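Local coordinates for malonyl acyl carrier protein transacylase (Streptococcus pneumoniae, PDB 3IM8) that probably transfers the malonyl group from malonyl-CoA to holo-acyl carrier protein, a step in the supply of building blocks for fatty acid synthesis, at residues R59-Q62 and P63-A67; I72-L75 and L76-K79. All coordinates share one frame; numbering follows the deposited sequence.

Helix 58-78 shows how one helix can serve two surroundings along its length. Followed from the N terminus, the chain enters contact 1 (59-62 with 63-67) near the start of this helix and contact 2 (72-75 with 76-79) at its end. Each joins successive turns of helix and closes no loop; the two come in series, neither nested nor crossing, with centres about 19 Å apart. Contact 1 is buried beside the predicted active site, between helices 44-50, 27-40 and 105-122. Contact 2 ties the far end of the helix to helix 27-40, to helix 297-304 near the C terminus and to strand 268-272 of the parallel sheet.

Contact 1: residues R59-Q62 and P63-A67; sequences RYTQ and PAILA
Y60, T61 and Q62 accept i+4 helix bonds from A64, I65 and L66, the straightest being I65 N to T61 O at 2.9 Å and 172°, whereas P63, with no N-H to give, leaves the R59 carbonyl without its usual donor and kinks the helix there. The proline ring fills that place instead, its CD lying 3.2 Å from R59 O and its CG 3.5 Å from Y60 O. T61 and I65, one turn apart, run side by side, and the methyl CG2 of T61 meets CD1 of I65 at 3.5 Å. T61 turns this methyl anti to its own nitrogen (OG1 at chi1 -48°), while OG1 bonds back to the carbonyl of L55. Q62 touches P63 through CB, 3.4 Å from CD; its extended chain carries the amide away, where OE1 accepts from R115 and NE2 donates to Q11, two bonds that fix the rotation of the buried group. The side chain of Q62 lies about 6 Å from that of S90 and about 8 Å from that of H199, the predicted active-site pair, so this proline-kinked turn borders the probable catalytic pocket, beside a GxSxG sequence consistent with a nucleophile elbow.

Contact 2: residues I72-L75 and L76-K79; sequences IYRL and LQEK
Over one face of the Y73 ring lies the side chain of Q77, one turn further along the helix. Its CG makes a CH-pi contact 4.2 Å from the ring centroid, and beyond it the amide continues as a stack, its plane 27° from that of the ring. The amide sits toward the phenol end: Q77 CD is 3.3 Å from Y73 CZ. Although Q77 NE2 approaches Y73 OH, the angle is too poor for a hydrogen bond, and NE2 donates to OE1 of Q82 instead. The first torsion of Y73, turned part of the way from anti, brings the end of the ring back toward Q77 although its CB points away from the later turn. The guanidinium of R74 is turned only 21° from the Q77 amide, but the nearest side-chain approach between these two residues is through the aliphatic part, R74 CG to Q77 OE1 at 4.0 Å; NH1 of R74 bonds to the hydroxyl of T32.

Elsewhere the side chains meet more loosely, mostly through carbon atoms of L75 and K79. These two run alongside each other, with L75 CD1 4.1 Å from K79 CE, and the same methyl also approaches the carboxylate of E78. K79 CG passes 3.6 Å from L75 O, and a bend at the next bond carries the chain on beside L75. Beneath the side chains the helix bonds continue to its last turn: L76 N to I72 O is nearly straight at 175°, and K79 N still reaches L75 O at 3.0 Å although K79 itself has left the helix. Around this turn, R74, L75 and E78 lean on helix 27-40 or on Y26 just before it, L76 and K79 meet helix 297-304, and I72 and L76 pack against strand 268-272 of the parallel sheet.

Contact 1: residues R59-Q62 and P63-A67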
# COMPACT_ATOMS: atom_id res chain seq x y z
N ARG A 59 -11.67 -7.78 1.54
CA ARG A 59 -12.69 -7.06 0.77
C ARG A 59 -13.24 -5.83 1.52
O ARG A 59 -13.74 -4.90 0.89
CB ARG A 59 -13.84 -7.98 0.30
CG ARG A 59 -14.82 -8.36 1.45
CD ARG A 59 -16.26 -8.45 1.00
NE ARG A 59 -16.51 -9.36 -0.12
CZ ARG A 59 -16.10 -10.63 -0.18
NH1 ARG A 59 -15.37 -11.17 0.81
NH2 ARG A 59 -16.40 -11.36 -1.26
N TYR A 60 -13.16 -5.83 2.86
CA TYR A 60 -13.55 -4.65 3.67
C TYR A 60 -12.32 -3.82 4.10
O TYR A 60 -12.41 -2.61 4.22
CB TYR A 60 -14.37 -5.03 4.90
CG TYR A 60 -15.55 -5.90 4.57
CD1 TYR A 60 -16.57 -5.42 3.78
CD2 TYR A 60 -15.61 -7.22 5.02
CE1 TYR A 60 -17.65 -6.20 3.47
CE2 TYR A 60 -16.69 -8.02 4.70
CZ TYR A 60 -17.70 -7.50 3.92
OH TYR A 60 -18.77 -8.30 3.56
N THR A 61 -11.20 -4.47 4.36
CA THR A 61 -10.01 -3.72 4.70
C THR A 61 -9.65 -2.67 3.66
O THR A 61 -9.25 -1.52 4.00
CB THR A 61 -8.81 -4.66 4.81
OG1 THR A 61 -9.19 -5.78 5.62
CG2 THR A 61 -7.64 -3.94 5.45
N GLN A 62 -9.72 -3.07 2.39
CA GLN A 62 -9.23 -2.17 1.33
C GLN A 62 -10.02 -0.87 1.26
O GLN A 62 -9.43 0.20 1.35
CB GLN A 62 -9.08 -2.89 -0.02
CG GLN A 62 -8.00 -4.01 0.05
CD GLN A 62 -7.51 -4.48 -1.31
OE1 GLN A 62 -7.78 -3.84 -2.34
NE2 GLN A 62 -6.82 -5.60 -1.34
N PRO A 63 -11.36 -0.93 1.17
CA PRO A 63 -12.12 0.36 1.18
C PRO A 63 -12.10 1.05 2.54
O PRO A 63 -12.15 2.27 2.62
CB PRO A 63 -13.53 -0.06 0.75
CG PRO A 63 -13.62 -1.57 1.13
CD PRO A 63 -12.23 -2.07 0.79
N ALA A 64 -11.93 0.29 3.62
CA ALA A 64 -11.85 0.92 4.95
C ALA A 64 -10.65 1.81 5.04
O ALA A 64 -10.78 2.96 5.44
CB ALA A 64 -11.79 -0.14 6.10
N ILE A 65 -9.48 1.26 4.69
CA ILE A 65 -8.23 2.03 4.74
C ILE A 65 -8.30 3.16 3.70
O ILE A 65 -7.98 4.29 3.99
CB ILE A 65 -6.98 1.14 4.47
CG1 ILE A 65 -6.70 0.25 5.66
CG2 ILE A 65 -5.70 2.03 4.20
CD1 ILE A 65 -5.85 -0.92 5.34
N LEU A 66 -8.71 2.84 2.47
CA LEU A 66 -8.71 3.92 1.46
C LEU A 66 -9.56 5.14 1.89
O LEU A 66 -9.13 6.28 1.73
CB LEU A 66 -9.15 3.42 0.07
CG LEU A 66 -9.30 4.54 -0.98
CD1 LEU A 66 -8.49 4.24 -2.26
CD2 LEU A 66 -10.79 4.89 -1.29
N ALA A 67 -10.75 4.90 2.42
CA ALA A 67 -11.64 5.96 2.85
C ALA A 67 -11.02 6.71 4.00
O ALA A 67 -11.06 7.94 4.03
CB ALA A 67 -12.97 5.37 3.27

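Contact 2: residues I72-L75 and L76-K79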
# COMPACT_ATOMS: atom_id res chain seq x y z
N ILE A 72 -7.96 11.53 5.86
CA ILE A 72 -6.80 12.14 6.54
C ILE A 72 -6.04 13.10 5.59
O ILE A 72 -5.64 14.22 5.97
CB ILE A 72 -5.85 11.06 7.12
CG1 ILE A 72 -6.56 10.27 8.22
CG2 ILE A 72 -4.62 11.74 7.73
CD1 ILE A 72 -5.84 9.12 8.73
N TYR A 73 -5.86 12.69 4.36
CA TYR A 73 -5.21 13.58 3.37
C TYR A 73 -6.04 14.84 3.17
O TYR A 73 -5.48 15.94 3.21
CB TYR A 73 -5.00 12.84 2.05
CG TYR A 73 -5.12 13.67 0.80
CD1 TYR A 73 -4.07 14.45 0.36
CD2 TYR A 73 -6.29 13.62 0.02
CE1 TYR A 73 -4.22 15.23 -0.82
CE2 TYR A 73 -6.44 14.35 -1.12
CZ TYR A 73 -5.41 15.15 -1.54
OH TYR A 73 -5.59 15.88 -2.73
N ARG A 74 -7.37 14.68 3.02
CA ARG A 74 -8.27 15.81 2.87
C ARG A 74 -8.24 16.74 4.08
O ARG A 74 -8.29 17.97 3.93
CB ARG A 74 -9.71 15.38 2.54
CG ARG A 74 -9.91 14.94 1.13
CD ARG A 74 -11.29 14.32 0.94
NE ARG A 74 -11.58 13.97 -0.44
CZ ARG A 74 -12.78 13.60 -0.86
NH1 ARG A 74 -13.79 13.53 0.01
NH2 ARG A 74 -12.99 13.33 -2.16
N LEU A 75 -8.12 16.17 5.28
CA LEU A 75 -7.93 16.98 6.48
C LEU A 75 -6.63 17.81 6.42
O LEU A 75 -6.66 19.03 6.66
CB LEU A 75 -8.01 16.13 7.76
CG LEU A 75 -7.74 16.80 9.13
CD1 LEU A 75 -8.55 18.07 9.37
CD2 LEU A 75 -7.94 15.83 10.27
N LEU A 76 -5.51 17.14 6.10
CA LEU A 76 -4.23 17.80 5.91
C LEU A 76 -4.38 18.97 4.90
O LEU A 76 -3.87 20.07 5.16
CB LEU A 76 -3.13 16.80 5.48
CG LEU A 76 -2.62 15.80 6.55
CD1 LEU A 76 -1.28 15.30 6.20
CD2 LEU A 76 -2.53 16.49 7.91
N GLN A 77 -5.13 18.75 3.80
CA GLN A 77 -5.40 19.81 2.83
C GLN A 77 -6.08 21.05 3.43
O GLN A 77 -5.66 22.18 3.16
CB GLN A 77 -6.23 19.30 1.65
CG GLN A 77 -5.47 18.44 0.66
CD GLN A 77 -6.27 18.18 -0.58
OE1 GLN A 77 -7.37 17.60 -0.54
NE2 GLN A 77 -5.71 18.57 -1.71
N GLU A 78 -7.09 20.83 4.26
CA GLU A 78 -7.76 21.88 5.04
C GLU A 78 -6.84 22.63 6.00
O GLU A 78 -7.05 23.80 6.22
CB GLU A 78 -8.93 21.27 5.84
CG GLU A 78 -9.59 22.23 6.89
CD GLU A 78 -10.73 21.56 7.68
OE1 GLU A 78 -10.66 21.61 8.92
OE2 GLU A 78 -11.69 21.00 7.06
N LYS A 79 -5.86 21.95 6.62
CA LYS A 79 -4.85 22.61 7.50
C LYS A 79 -3.68 23.27 6.71
O LYS A 79 -2.73 23.80 7.29
CB LYS A 79 -4.33 21.63 8.58
CG LYS A 79 -5.43 21.00 9.46
CD LYS A 79 -5.84 21.82 10.72
CE LYS A 79 -7.22 21.42 11.26
NZ LYS A 79 -7.68 22.05 12.55